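Local coordinates for protein glucose-6-phosphate 1-dehydrogenase (Kluyveromyces lactis, PDB 7E6I) that catalyses the NADP+-dependent oxidation of D-glucose 6-phosphate to 6-phospho-D-glucono-1,5-lactone, the rate-limiting first step of the oxidative pentose phosphate pathway, at residues I11-A16 and P27-L32; G18-K23 and Y121-P126; K43-A48 and L98-I103; G89-D94 and P126-D131; H117-L122 and D421-D426. All coordinates share one frame; numbering follows the deposited sequence.

Contact 1: residues I11-A16 and P27-L32; sequences ITIFGA and PALFGL
I11 is the first residue of strand 10-14 to meet the helix here: its CD1 lies 3.8 Å from CD2 of L29, and the two side chains run alongside each other in opposite senses. CG1 of I11 sits beside the backbone N, and the nearly extended second torsion (chi2 165°) carries CD1 out to the leucine. T12 serves the other side of the sheet, touching F120, while its backbone is hydrogen-bonded to L119 and Y121 of the neighbouring strand. With I13 the strand faces the helix again, and this time the approach is tip to tip, I13 CD1 meeting L29 CD1 at 3.8 Å. The leucine therefore works as a fork, one methyl for each isoleucine, placed where the CA atoms of I11 and L29 are 9.6 Å apart. All three side chains are buried and the contact between them is purely apolar. F14 turns away once more, and its ring meets that of Y47. Beyond it the positive phi of G15 lets the chain turn out of the strand, and A16 carries the turn on toward the start of the helix. This is the first strand, glycine-rich turn and helix of a Rossmann beta-alpha-beta unit, in which G15 and A16 probably belong to the NADP+ site, as in related enzymes.

Contact 2: residues G18-K23 and Y121-P126; sequences GDLSKK and YLALPP
S21 and A123 bring their CA atoms to 6.0 Å where the first turns of helix 19-34 pass the chain just beyond strand 117-122, which bends there in an inverse gamma turn centred on A123 (phi -79°, psi 62°). L20 makes the main side-chain contact: its CD2 rests on A123 CB at 3.8 Å. With CG anti to the backbone N (chi1 176°), the leucine reaches across to the methyl group and also touches E152 of the next strand. S21 is a looser neighbour, S21 CB lying 4.3 Å from A123 CB; the serine hydroxyl is hydrogen-bonded to A16 O in the glycine-rich loop. That loop and the helix start, with G18 at the N-cap, form the dinucleotide-binding turn of a Rossmann fold; G18 to K22 are consistent with binding NADP+, as in relatives. A water ties the backbones together, accepting from S21 N at 3.1 Å and donating to A123 O at 3.3 Å, so an amide of the first helical turn and the gamma-turn carbonyl share one bridge. Clear of the strand, D19 receives two lysines. K22 NZ meets D19 OD1 almost head-on at 2.9 Å, whereas the salt bridge from K23 NZ to D19 OD2 is weak at 3.5 Å. The side chain of L20 lies about 10 Å from the bound glucose 6-phosphate.

Contact 3: residues K43-A48 and L98-I103; sequences KIIGYA and LELKKI
I45 and L100 pass side by side, pointing in opposite directions, one rising from strand 43-48 and the other coming down from helix 94-110. L100 CD1 is the shared atom, 3.8 Å from I45 CG2 and 4.1 Å from I45 CD1, so it fits against both branches of the isoleucine. The other leucine methyl, CD2, approaches Y47 CD2 at 4.2 Å, with the two side chains set slantwise to each other. A chi1 of -176° swings the Y47 ring away from its own backbone N; the ring extends beside L100 and places OH in a hydrogen bond with P90 O. At the more open end, the aliphatic part of K43 comes alongside I103, K43 CE lying 4.4 Å from I103 CG2. The segment axes are 11.4 Å apart and almost antiparallel, at 168°. That geometry is expected of a Rossmann domain: helix 94-110 carries the chain from edge strand 84-88 back across the parallel sheet to strand 117-122, covering strand 43-48 on the way.

Contact 4: residues G89-D94 and P126-D131; sequences GPYDSD and PSIFID
In the Rossmann domain, the loop joining strand 84-88 to helix 94-110 meets the first turn of helix 126-139 through Y91 and I128, beside the probable NADP+ site. I128 CG2 carries the apolar contact: it lies 3.7 Å from Y91 CD2 and 3.9 Å from Y91 CG, approaching the ring obliquely near its base. The tyrosine ring then extends past the isoleucine toward G15 and R49. Further along, the backbones come closest, by CA atoms, at D92 and D131, 6.4 Å apart. There D131 CB packs loosely on Y91 O at 4.3 Å, a carbonyl that is hydrogen-bonded by Y97 OH. The D92 side chain starts away from the helix, yet its carboxylate returns, leaving D92 OD1 4.4 Å from D131 OD2. Attraction across this contact thus comes from the buried tyrosine and the isoleucine, while the two carboxylates, on the more exposed side, probably repel mildly and could raise each other's proton affinity.

Contact 5: residues H117-L122 and D421-D426; sequences HRLFYL and DALLGD
L119 and L423 make the tight part of this contact, their side chains crossing at about a right angle with L119 CD2 3.7 Å from L423 CD2. L119 is directed from the middle of strand 117-122 toward the helix, and its chi1 of -177° stretches the side chain out on the far side from its backbone N. L423 leaves helix 414-423 along its flank, and only the end of the side chain comes round to the strand. Looser is the other branch: L119 CD1 stands 4.3 Å from A422 CB, a small methyl on the same turn. All three residues are buried. On the more solvent-accessible side, beyond L423, the chain leaves the helix through a Schellman motif. G425, with positive phi (76°), donates from its N to A422 O at 2.8 Å, and D426 N reaches D421 O at 2.9 Å; L424 turns off toward Q4 and D426 OD1 is hydrogen-bonded to S428 OG. The helix comes from the C-terminal family region and the strand from the NAD-binding one, so the leucines join the two. L119 also packs on I11 and I150 of the flanking strands, and one turn back helix 414-423 is met by L32 of helix 19-34.

Overall arrangement
Four of the five contacts lie wholly in the Rossmann domain; contact 5 brings in helix 414-423 of the C-terminal region. Strands 43-48, 10-14 and 117-122, adjacent in the parallel sheet, supply contacts 3, 1 and 5, and contact 2 uses the end of the last. Helix 19-34 serves contacts 1 and 2, whose centres are 9 Å apart, while helix 94-110 covers the other face in contact 3. The centres of contacts 4 and 5 are about 20 Å apart; contact 4 sits at the C-terminal ends of the strands, by the glycine-rich loop. Contact 1 closes before contacts 3, 4 and 5 open; contacts 2 and 4 interleave. Contacts 1, 2 and 4 adjoin the probable NADP+ site.

Contact 1: residues I11-A16 and P27-L32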
# COMPACT_ATOMS: atom_id res chain seq x y z
N ILE A 11 -19.34 -13.73 -0.66
CA ILE A 11 -17.97 -13.40 -0.31
C ILE A 11 -17.51 -14.44 0.70
O ILE A 11 -18.06 -14.52 1.81
CB ILE A 11 -17.88 -11.98 0.26
CG1 ILE A 11 -18.27 -10.95 -0.80
CG2 ILE A 11 -16.49 -11.69 0.79
CD1 ILE A 11 -18.57 -9.56 -0.23
N THR A 12 -16.51 -15.24 0.34
CA THR A 12 -15.88 -16.17 1.26
C THR A 12 -14.53 -15.62 1.70
O THR A 12 -13.67 -15.33 0.86
CB THR A 12 -15.70 -17.55 0.63
OG1 THR A 12 -16.93 -17.98 0.04
CG2 THR A 12 -15.27 -18.55 1.68
N ILE A 13 -14.33 -15.50 3.02
CA ILE A 13 -13.08 -15.01 3.60
C ILE A 13 -12.34 -16.23 4.15
O ILE A 13 -12.67 -16.73 5.23
CB ILE A 13 -13.31 -13.96 4.69
CG1 ILE A 13 -14.02 -12.73 4.13
CG2 ILE A 13 -11.99 -13.54 5.31
CD1 ILE A 13 -15.52 -12.85 4.17
N PHE A 14 -11.33 -16.68 3.43
CA PHE A 14 -10.48 -17.75 3.92
C PHE A 14 -9.50 -17.22 4.97
O PHE A 14 -9.06 -16.08 4.90
CB PHE A 14 -9.72 -18.40 2.77
CG PHE A 14 -10.55 -19.38 1.98
CD1 PHE A 14 -11.41 -18.95 0.98
CD2 PHE A 14 -10.47 -20.74 2.24
CE1 PHE A 14 -12.17 -19.85 0.25
CE2 PHE A 14 -11.22 -21.65 1.51
CZ PHE A 14 -12.07 -21.21 0.52
N GLY A 15 -9.18 -18.08 5.93
CA GLY A 15 -8.41 -17.63 7.08
C GLY A 15 -9.23 -16.81 8.04
O GLY A 15 -8.68 -15.95 8.73
N ALA A 16 -10.54 -17.07 8.11
CA ALA A 16 -11.45 -16.14 8.77
C ALA A 16 -11.17 -15.94 10.25
O ALA A 16 -11.58 -14.92 10.81
CB ALA A 16 -12.89 -16.61 8.58
N PRO A 27 -14.18 -5.96 9.49
CA PRO A 27 -14.51 -4.54 9.73
C PRO A 27 -14.68 -3.74 8.45
O PRO A 27 -15.54 -2.84 8.39
CB PRO A 27 -13.34 -4.06 10.59
CG PRO A 27 -12.88 -5.28 11.31
CD PRO A 27 -13.04 -6.39 10.32
N ALA A 28 -13.90 -4.04 7.41
CA ALA A 28 -14.05 -3.31 6.15
C ALA A 28 -15.36 -3.68 5.47
O ALA A 28 -16.05 -2.81 4.92
CB ALA A 28 -12.87 -3.58 5.21
N LEU A 29 -15.71 -4.97 5.47
CA LEU A 29 -16.99 -5.38 4.92
C LEU A 29 -18.13 -4.68 5.62
O LEU A 29 -19.11 -4.28 4.99
CB LEU A 29 -17.16 -6.89 5.03
CG LEU A 29 -16.53 -7.72 3.93
CD1 LEU A 29 -16.62 -9.20 4.26
CD2 LEU A 29 -17.23 -7.41 2.63
N PHE A 30 -18.02 -4.50 6.94
CA PHE A 30 -19.09 -3.84 7.68
C PHE A 30 -19.19 -2.37 7.30
O PHE A 30 -20.28 -1.86 7.05
CB PHE A 30 -18.87 -3.99 9.18
CG PHE A 30 -19.79 -3.14 10.00
CD1 PHE A 30 -21.17 -3.29 9.89
CD2 PHE A 30 -19.28 -2.15 10.83
CE1 PHE A 30 -22.03 -2.49 10.63
CE2 PHE A 30 -20.13 -1.34 11.56
CZ PHE A 30 -21.51 -1.51 11.46
N GLY A 31 -18.05 -1.68 7.27
CA GLY A 31 -18.06 -0.27 6.89
C GLY A 31 -18.74 -0.05 5.55
O GLY A 31 -19.54 0.87 5.40
N LEU A 32 -18.42 -0.88 4.56
CA LEU A 32 -19.11 -0.81 3.29
C LEU A 32 -20.61 -1.02 3.47
O LEU A 32 -21.42 -0.32 2.85
CB LEU A 32 -18.55 -1.86 2.33
CG LEU A 32 -17.26 -1.51 1.58
CD1 LEU A 32 -16.69 -2.76 0.90
CD2 LEU A 32 -17.54 -0.45 0.57

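Contact 2: residues G18-K23 and Y121-P126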
# COMPACT_ATOMS: atom_id res chain seq x y z
N GLY A 18 -8.19 -15.59 11.66
CA GLY A 18 -6.94 -14.92 11.92
C GLY A 18 -7.10 -13.44 12.20
O GLY A 18 -8.18 -12.85 12.06
N ASP A 19 -5.98 -12.83 12.58
CA ASP A 19 -5.99 -11.44 12.99
C ASP A 19 -6.41 -10.52 11.85
O ASP A 19 -7.24 -9.62 12.04
CB ASP A 19 -4.61 -11.04 13.51
CG ASP A 19 -4.51 -11.16 15.01
OD1 ASP A 19 -5.47 -11.69 15.62
OD2 ASP A 19 -3.48 -10.72 15.57
N LEU A 20 -5.82 -10.72 10.67
CA LEU A 20 -6.14 -9.87 9.54
C LEU A 20 -7.63 -9.91 9.24
O LEU A 20 -8.26 -8.87 9.01
CB LEU A 20 -5.35 -10.30 8.32
CG LEU A 20 -5.72 -9.51 7.08
CD1 LEU A 20 -5.24 -8.07 7.21
CD2 LEU A 20 -5.16 -10.18 5.84
N SER A 21 -8.22 -11.11 9.27
CA SER A 21 -9.63 -11.27 8.95
C SER A 21 -10.52 -10.52 9.93
O SER A 21 -11.44 -9.80 9.52
CB SER A 21 -10.01 -12.75 8.94
OG SER A 21 -11.37 -12.89 8.61
N LYS A 22 -10.26 -10.68 11.23
CA LYS A 22 -11.21 -10.16 12.20
C LYS A 22 -11.02 -8.67 12.46
O LYS A 22 -11.98 -7.98 12.78
CB LYS A 22 -11.14 -10.95 13.52
CG LYS A 22 -9.84 -10.83 14.29
CD LYS A 22 -9.97 -11.52 15.67
CE LYS A 22 -8.69 -12.27 16.07
NZ LYS A 22 -7.93 -11.57 17.15
N LYS A 23 -9.79 -8.17 12.31
CA LYS A 23 -9.53 -6.76 12.58
C LYS A 23 -9.59 -5.89 11.34
O LYS A 23 -9.69 -4.66 11.48
CB LYS A 23 -8.15 -6.59 13.22
CG LYS A 23 -8.02 -7.21 14.59
CD LYS A 23 -6.75 -6.72 15.27
CE LYS A 23 -6.22 -7.75 16.24
NZ LYS A 23 -4.76 -7.59 16.46
N TYR A 121 -11.79 -13.81 -0.61
CA TYR A 121 -10.74 -13.04 0.05
C TYR A 121 -9.82 -13.99 0.80
O TYR A 121 -10.26 -14.68 1.73
CB TYR A 121 -11.35 -12.00 1.01
CG TYR A 121 -10.38 -10.92 1.40
CD1 TYR A 121 -9.20 -11.22 2.10
CD2 TYR A 121 -10.61 -9.59 1.06
CE1 TYR A 121 -8.30 -10.24 2.45
CE2 TYR A 121 -9.71 -8.59 1.40
CZ TYR A 121 -8.56 -8.91 2.10
OH TYR A 121 -7.67 -7.92 2.44
N LEU A 122 -8.54 -14.01 0.43
CA LEU A 122 -7.60 -15.00 0.97
C LEU A 122 -6.72 -14.36 2.05
O LEU A 122 -5.57 -13.99 1.81
CB LEU A 122 -6.76 -15.60 -0.15
CG LEU A 122 -7.29 -16.81 -0.92
CD1 LEU A 122 -8.72 -16.62 -1.36
CD2 LEU A 122 -6.40 -17.07 -2.12
N ALA A 123 -7.26 -14.25 3.26
CA ALA A 123 -6.55 -13.61 4.37
C ALA A 123 -5.53 -14.57 4.98
O ALA A 123 -5.59 -14.94 6.15
CB ALA A 123 -7.53 -13.12 5.42
N LEU A 124 -4.57 -14.98 4.16
CA LEU A 124 -3.66 -16.06 4.48
C LEU A 124 -2.28 -15.69 4.00
O LEU A 124 -2.13 -14.84 3.12
CB LEU A 124 -4.12 -17.38 3.82
CG LEU A 124 -5.46 -17.96 4.29
CD1 LEU A 124 -5.99 -18.97 3.30
CD2 LEU A 124 -5.28 -18.60 5.65
N PRO A 125 -1.24 -16.31 4.55
CA PRO A 125 0.11 -16.11 4.01
C PRO A 125 0.28 -16.87 2.71
O PRO A 125 -0.47 -17.82 2.43
CB PRO A 125 1.02 -16.68 5.11
CG PRO A 125 0.17 -17.70 5.79
CD PRO A 125 -1.23 -17.18 5.74
N PRO A 126 1.25 -16.49 1.88
CA PRO A 126 1.37 -17.12 0.55
C PRO A 126 1.57 -18.62 0.59
O PRO A 126 1.11 -19.32 -0.33
CB PRO A 126 2.57 -16.40 -0.07
CG PRO A 126 2.66 -15.11 0.67
CD PRO A 126 2.22 -15.40 2.07
O HOH W 1 -6.38 -13.56 9.00

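Contact 3: residues K43-A48 and L98-I103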
# COMPACT_ATOMS: atom_id res chain seq x y z
N LYS A 43 -24.01 -12.92 0.72
CA LYS A 43 -23.71 -14.00 1.66
C LYS A 43 -22.23 -13.95 2.04
O LYS A 43 -21.35 -14.17 1.20
CB LYS A 43 -24.08 -15.36 1.08
CG LYS A 43 -24.07 -16.46 2.14
CD LYS A 43 -25.00 -17.62 1.82
CE LYS A 43 -25.09 -18.60 2.97
NZ LYS A 43 -24.30 -18.12 4.14
N ILE A 44 -21.95 -13.70 3.32
CA ILE A 44 -20.58 -13.61 3.82
C ILE A 44 -20.26 -14.89 4.58
O ILE A 44 -20.91 -15.20 5.59
CB ILE A 44 -20.39 -12.38 4.70
CG1 ILE A 44 -20.89 -11.14 3.97
CG2 ILE A 44 -18.94 -12.20 5.03
CD1 ILE A 44 -20.63 -9.86 4.71
N ILE A 45 -19.25 -15.62 4.11
CA ILE A 45 -18.86 -16.92 4.66
C ILE A 45 -17.40 -16.87 5.10
O ILE A 45 -16.51 -16.60 4.28
CB ILE A 45 -19.04 -18.05 3.64
CG1 ILE A 45 -20.48 -18.13 3.13
CG2 ILE A 45 -18.61 -19.36 4.24
CD1 ILE A 45 -20.63 -19.11 1.99
N GLY A 46 -17.15 -17.17 6.37
CA GLY A 46 -15.81 -17.28 6.88
C GLY A 46 -15.39 -18.73 6.96
O GLY A 46 -16.06 -19.54 7.59
N TYR A 47 -14.26 -19.05 6.33
CA TYR A 47 -13.72 -20.41 6.26
C TYR A 47 -12.36 -20.45 6.94
O TYR A 47 -11.51 -19.58 6.69
CB TYR A 47 -13.62 -20.86 4.79
CG TYR A 47 -13.18 -22.29 4.52
CD1 TYR A 47 -11.88 -22.71 4.78
CD2 TYR A 47 -14.05 -23.21 3.94
CE1 TYR A 47 -11.48 -24.01 4.51
CE2 TYR A 47 -13.65 -24.51 3.66
CZ TYR A 47 -12.37 -24.90 3.95
OH TYR A 47 -11.97 -26.19 3.68
N ALA A 48 -12.15 -21.46 7.79
CA ALA A 48 -10.86 -21.73 8.43
C ALA A 48 -10.88 -23.15 9.00
O ALA A 48 -11.91 -23.82 9.00
CB ALA A 48 -10.53 -20.70 9.52
N LEU A 98 -15.81 -28.94 -1.29
CA LEU A 98 -17.06 -29.51 -1.76
C LEU A 98 -18.21 -29.18 -0.82
O LEU A 98 -19.32 -28.87 -1.26
CB LEU A 98 -16.92 -31.02 -1.93
CG LEU A 98 -15.87 -31.37 -2.99
CD1 LEU A 98 -15.45 -32.82 -2.90
CD2 LEU A 98 -16.39 -31.02 -4.38
N GLU A 99 -17.96 -29.22 0.49
CA GLU A 99 -18.98 -28.75 1.43
C GLU A 99 -19.30 -27.28 1.20
O GLU A 99 -20.47 -26.89 1.21
CB GLU A 99 -18.52 -29.00 2.87
CG GLU A 99 -18.53 -30.47 3.30
CD GLU A 99 -17.66 -30.75 4.53
OE1 GLU A 99 -17.02 -29.80 5.05
OE2 GLU A 99 -17.61 -31.93 4.97
N LEU A 100 -18.28 -26.45 0.98
CA LEU A 100 -18.51 -25.04 0.67
C LEU A 100 -19.25 -24.88 -0.65
O LEU A 100 -20.19 -24.09 -0.75
CB LEU A 100 -17.18 -24.27 0.66
CG LEU A 100 -17.17 -22.75 0.46
CD1 LEU A 100 -17.79 -21.99 1.63
CD2 LEU A 100 -15.75 -22.28 0.22
N LYS A 101 -18.84 -25.64 -1.68
CA LYS A 101 -19.55 -25.62 -2.95
C LYS A 101 -21.04 -25.89 -2.77
O LYS A 101 -21.86 -25.39 -3.55
CB LYS A 101 -18.92 -26.64 -3.91
CG LYS A 101 -19.64 -26.87 -5.24
CD LYS A 101 -18.70 -27.64 -6.18
CE LYS A 101 -19.41 -28.56 -7.16
NZ LYS A 101 -20.62 -27.95 -7.77
N LYS A 102 -21.41 -26.66 -1.74
CA LYS A 102 -22.82 -26.99 -1.52
C LYS A 102 -23.55 -25.86 -0.83
O LYS A 102 -24.66 -25.48 -1.24
CB LYS A 102 -22.94 -28.28 -0.71
N ILE A 103 -22.97 -25.31 0.24
CA ILE A 103 -23.56 -24.13 0.88
C ILE A 103 -23.83 -23.04 -0.15
O ILE A 103 -24.89 -22.41 -0.15
CB ILE A 103 -22.64 -23.61 2.01
CG1 ILE A 103 -22.07 -24.78 2.82
CG2 ILE A 103 -23.38 -22.62 2.90
CD1 ILE A 103 -21.36 -24.35 4.08

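Contact 4: residues G89-D94 and P126-D131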
# COMPACT_ATOMS: atom_id res chain seq x y z
N GLY A 89 -13.03 -26.37 7.88
CA GLY A 89 -12.46 -27.35 6.99
C GLY A 89 -11.00 -27.07 6.74
O GLY A 89 -10.51 -25.96 6.95
N PRO A 90 -10.28 -28.08 6.27
CA PRO A 90 -8.86 -27.89 5.96
C PRO A 90 -8.70 -27.14 4.65
O PRO A 90 -9.57 -27.16 3.78
CB PRO A 90 -8.33 -29.32 5.86
CG PRO A 90 -9.51 -30.13 5.43
CD PRO A 90 -10.74 -29.45 5.95
N TYR A 91 -7.57 -26.43 4.53
CA TYR A 91 -7.21 -25.85 3.24
C TYR A 91 -6.60 -26.89 2.31
O TYR A 91 -6.57 -26.68 1.09
CB TYR A 91 -6.23 -24.68 3.42
CG TYR A 91 -6.65 -23.64 4.44
CD1 TYR A 91 -7.82 -22.90 4.27
CD2 TYR A 91 -5.87 -23.39 5.55
CE1 TYR A 91 -8.20 -21.95 5.20
CE2 TYR A 91 -6.24 -22.44 6.49
CZ TYR A 91 -7.41 -21.72 6.31
OH TYR A 91 -7.78 -20.78 7.25
N ASP A 92 -6.17 -28.02 2.88
CA ASP A 92 -5.34 -29.04 2.26
C ASP A 92 -6.12 -30.09 1.48
O ASP A 92 -5.50 -30.91 0.79
CB ASP A 92 -4.54 -29.75 3.37
CG ASP A 92 -3.13 -30.04 2.98
OD1 ASP A 92 -2.22 -29.36 3.49
OD2 ASP A 92 -2.92 -30.97 2.17
N SER A 93 -7.45 -30.11 1.59
CA SER A 93 -8.21 -31.28 1.18
C SER A 93 -9.57 -30.86 0.63
O SER A 93 -10.17 -29.89 1.09
CB SER A 93 -8.40 -32.26 2.34
OG SER A 93 -8.54 -33.59 1.88
N ASP A 94 -10.06 -31.66 -0.32
CA ASP A 94 -11.21 -31.27 -1.13
C ASP A 94 -12.54 -31.31 -0.38
O ASP A 94 -13.52 -30.74 -0.87
CB ASP A 94 -11.33 -32.18 -2.36
CG ASP A 94 -10.01 -32.34 -3.10
OD1 ASP A 94 -9.29 -31.34 -3.32
OD2 ASP A 94 -9.71 -33.49 -3.49
N PRO A 126 1.25 -16.49 1.88
CA PRO A 126 1.37 -17.12 0.55
C PRO A 126 1.57 -18.62 0.59
O PRO A 126 1.11 -19.32 -0.33
CB PRO A 126 2.57 -16.40 -0.07
CG PRO A 126 2.66 -15.11 0.67
CD PRO A 126 2.22 -15.40 2.07
N SER A 127 2.22 -19.15 1.63
CA SER A 127 2.41 -20.60 1.69
C SER A 127 1.10 -21.35 1.72
O SER A 127 1.09 -22.57 1.53
CB SER A 127 3.24 -20.98 2.91
OG SER A 127 2.64 -20.50 4.10
N ILE A 128 -0.02 -20.66 1.93
CA ILE A 128 -1.32 -21.30 1.91
C ILE A 128 -2.19 -20.84 0.72
O ILE A 128 -3.09 -21.60 0.32
CB ILE A 128 -2.04 -21.09 3.26
CG1 ILE A 128 -1.14 -21.68 4.37
CG2 ILE A 128 -3.36 -21.83 3.34
CD1 ILE A 128 -1.19 -20.99 5.71
N PHE A 129 -1.90 -19.68 0.09
CA PHE A 129 -2.53 -19.27 -1.17
C PHE A 129 -2.62 -20.40 -2.15
O PHE A 129 -3.69 -20.69 -2.70
CB PHE A 129 -1.76 -18.20 -1.96
CG PHE A 129 -1.68 -16.89 -1.35
CD1 PHE A 129 -2.39 -16.58 -0.22
CD2 PHE A 129 -0.83 -15.95 -1.91
CE1 PHE A 129 -2.26 -15.35 0.35
CE2 PHE A 129 -0.68 -14.73 -1.34
CZ PHE A 129 -1.40 -14.42 -0.21
N ILE A 130 -1.44 -20.94 -2.50
CA ILE A 130 -1.35 -21.83 -3.65
C ILE A 130 -2.17 -23.08 -3.40
O ILE A 130 -2.83 -23.59 -4.32
CB ILE A 130 0.13 -22.15 -3.96
CG1 ILE A 130 0.76 -21.01 -4.72
CG2 ILE A 130 0.22 -23.36 -4.86
CD1 ILE A 130 0.00 -20.62 -5.97
N ASP A 131 -2.17 -23.58 -2.17
CA ASP A 131 -3.05 -24.70 -1.87
C ASP A 131 -4.50 -24.31 -2.07
O ASP A 131 -5.23 -24.97 -2.81
CB ASP A 131 -2.79 -25.22 -0.45
CG ASP A 131 -1.40 -25.82 -0.30
OD1 ASP A 131 -0.72 -25.98 -1.34
OD2 ASP A 131 -0.98 -26.13 0.84

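Contact 5: residues H117-L122 and D421-D426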
# COMPACT_ATOMS: atom_id res chain seq x y z
N HIS A 117 -21.82 -14.93 -8.79
CA HIS A 117 -20.83 -13.87 -8.56
C HIS A 117 -20.15 -14.16 -7.23
O HIS A 117 -20.77 -14.00 -6.17
CB HIS A 117 -21.48 -12.49 -8.53
CG HIS A 117 -22.02 -12.03 -9.85
ND1 HIS A 117 -22.89 -10.96 -9.95
CD2 HIS A 117 -21.82 -12.49 -11.11
CE1 HIS A 117 -23.20 -10.78 -11.23
NE2 HIS A 117 -22.57 -11.69 -11.95
N ARG A 118 -18.89 -14.57 -7.27
CA ARG A 118 -18.19 -15.05 -6.07
C ARG A 118 -16.87 -14.32 -5.87
O ARG A 118 -16.02 -14.29 -6.78
CB ARG A 118 -17.95 -16.57 -6.15
CG ARG A 118 -19.22 -17.35 -6.43
CD ARG A 118 -18.96 -18.83 -6.57
NE ARG A 118 -20.19 -19.57 -6.84
CZ ARG A 118 -20.24 -20.69 -7.54
NH1 ARG A 118 -19.13 -21.21 -8.05
NH2 ARG A 118 -21.40 -21.30 -7.72
N LEU A 119 -16.69 -13.75 -4.68
CA LEU A 119 -15.44 -13.14 -4.28
C LEU A 119 -14.81 -14.02 -3.20
O LEU A 119 -15.47 -14.37 -2.22
CB LEU A 119 -15.65 -11.71 -3.77
CG LEU A 119 -14.42 -10.88 -3.36
CD1 LEU A 119 -13.54 -10.61 -4.57
CD2 LEU A 119 -14.80 -9.55 -2.67
N PHE A 120 -13.55 -14.39 -3.40
CA PHE A 120 -12.77 -15.13 -2.41
C PHE A 120 -11.67 -14.21 -1.88
O PHE A 120 -10.73 -13.87 -2.61
CB PHE A 120 -12.17 -16.39 -3.03
CG PHE A 120 -13.19 -17.35 -3.52
CD1 PHE A 120 -13.85 -18.20 -2.64
CD2 PHE A 120 -13.52 -17.40 -4.87
CE1 PHE A 120 -14.81 -19.09 -3.10
CE2 PHE A 120 -14.48 -18.29 -5.33
CZ PHE A 120 -15.12 -19.14 -4.45
N TYR A 121 -11.79 -13.81 -0.61
CA TYR A 121 -10.74 -13.04 0.05
C TYR A 121 -9.82 -13.99 0.80
O TYR A 121 -10.26 -14.68 1.73
CB TYR A 121 -11.35 -12.00 1.01
CG TYR A 121 -10.38 -10.92 1.40
CD1 TYR A 121 -9.20 -11.22 2.10
CD2 TYR A 121 -10.61 -9.59 1.06
CE1 TYR A 121 -8.30 -10.24 2.45
CE2 TYR A 121 -9.71 -8.59 1.40
CZ TYR A 121 -8.56 -8.91 2.10
OH TYR A 121 -7.67 -7.92 2.44
N LEU A 122 -8.54 -14.01 0.43
CA LEU A 122 -7.60 -15.00 0.97
C LEU A 122 -6.72 -14.36 2.05
O LEU A 122 -5.57 -13.99 1.81
CB LEU A 122 -6.76 -15.60 -0.15
CG LEU A 122 -7.29 -16.81 -0.92
CD1 LEU A 122 -8.72 -16.62 -1.36
CD2 LEU A 122 -6.40 -17.07 -2.12
N ASP A 421 -13.67 -1.82 -4.81
CA ASP A 421 -13.14 -1.83 -6.18
C ASP A 421 -13.14 -3.23 -6.77
O ASP A 421 -13.42 -3.42 -7.96
CB ASP A 421 -11.73 -1.26 -6.20
CG ASP A 421 -11.70 0.24 -6.03
OD1 ASP A 421 -12.78 0.85 -5.89
OD2 ASP A 421 -10.58 0.81 -6.05
N ALA A 422 -12.80 -4.23 -5.94
CA ALA A 422 -12.85 -5.62 -6.38
C ALA A 422 -14.28 -6.03 -6.75
O ALA A 422 -14.51 -6.65 -7.80
CB ALA A 422 -12.28 -6.53 -5.29
N LEU A 423 -15.25 -5.68 -5.90
CA LEU A 423 -16.64 -6.00 -6.21
C LEU A 423 -17.04 -5.41 -7.55
O LEU A 423 -17.72 -6.06 -8.35
CB LEU A 423 -17.57 -5.51 -5.09
CG LEU A 423 -17.43 -6.24 -3.74
CD1 LEU A 423 -18.26 -5.60 -2.64
CD2 LEU A 423 -17.80 -7.69 -3.88
N LEU A 424 -16.55 -4.20 -7.85
CA LEU A 424 -16.83 -3.56 -9.13
C LEU A 424 -15.93 -4.05 -10.26
O LEU A 424 -16.12 -3.64 -11.40
CB LEU A 424 -16.71 -2.04 -9.01
CG LEU A 424 -17.52 -1.37 -7.89
CD1 LEU A 424 -16.98 0.02 -7.61
CD2 LEU A 424 -18.98 -1.32 -8.23
N GLY A 425 -14.97 -4.94 -9.99
CA GLY A 425 -14.12 -5.45 -11.05
C GLY A 425 -13.03 -4.52 -11.56
O GLY A 425 -12.48 -4.76 -12.64
N ASP A 426 -12.69 -3.46 -10.81
CA ASP A 426 -11.75 -2.44 -11.28
C ASP A 426 -10.34 -2.75 -10.77
O ASP A 426 -10.08 -2.63 -9.57
CB ASP A 426 -12.21 -1.06 -10.81
CG ASP A 426 -11.31 0.07 -11.28
OD1 ASP A 426 -10.24 -0.21 -11.88
OD2 ASP A 426 -11.70 1.25 -11.09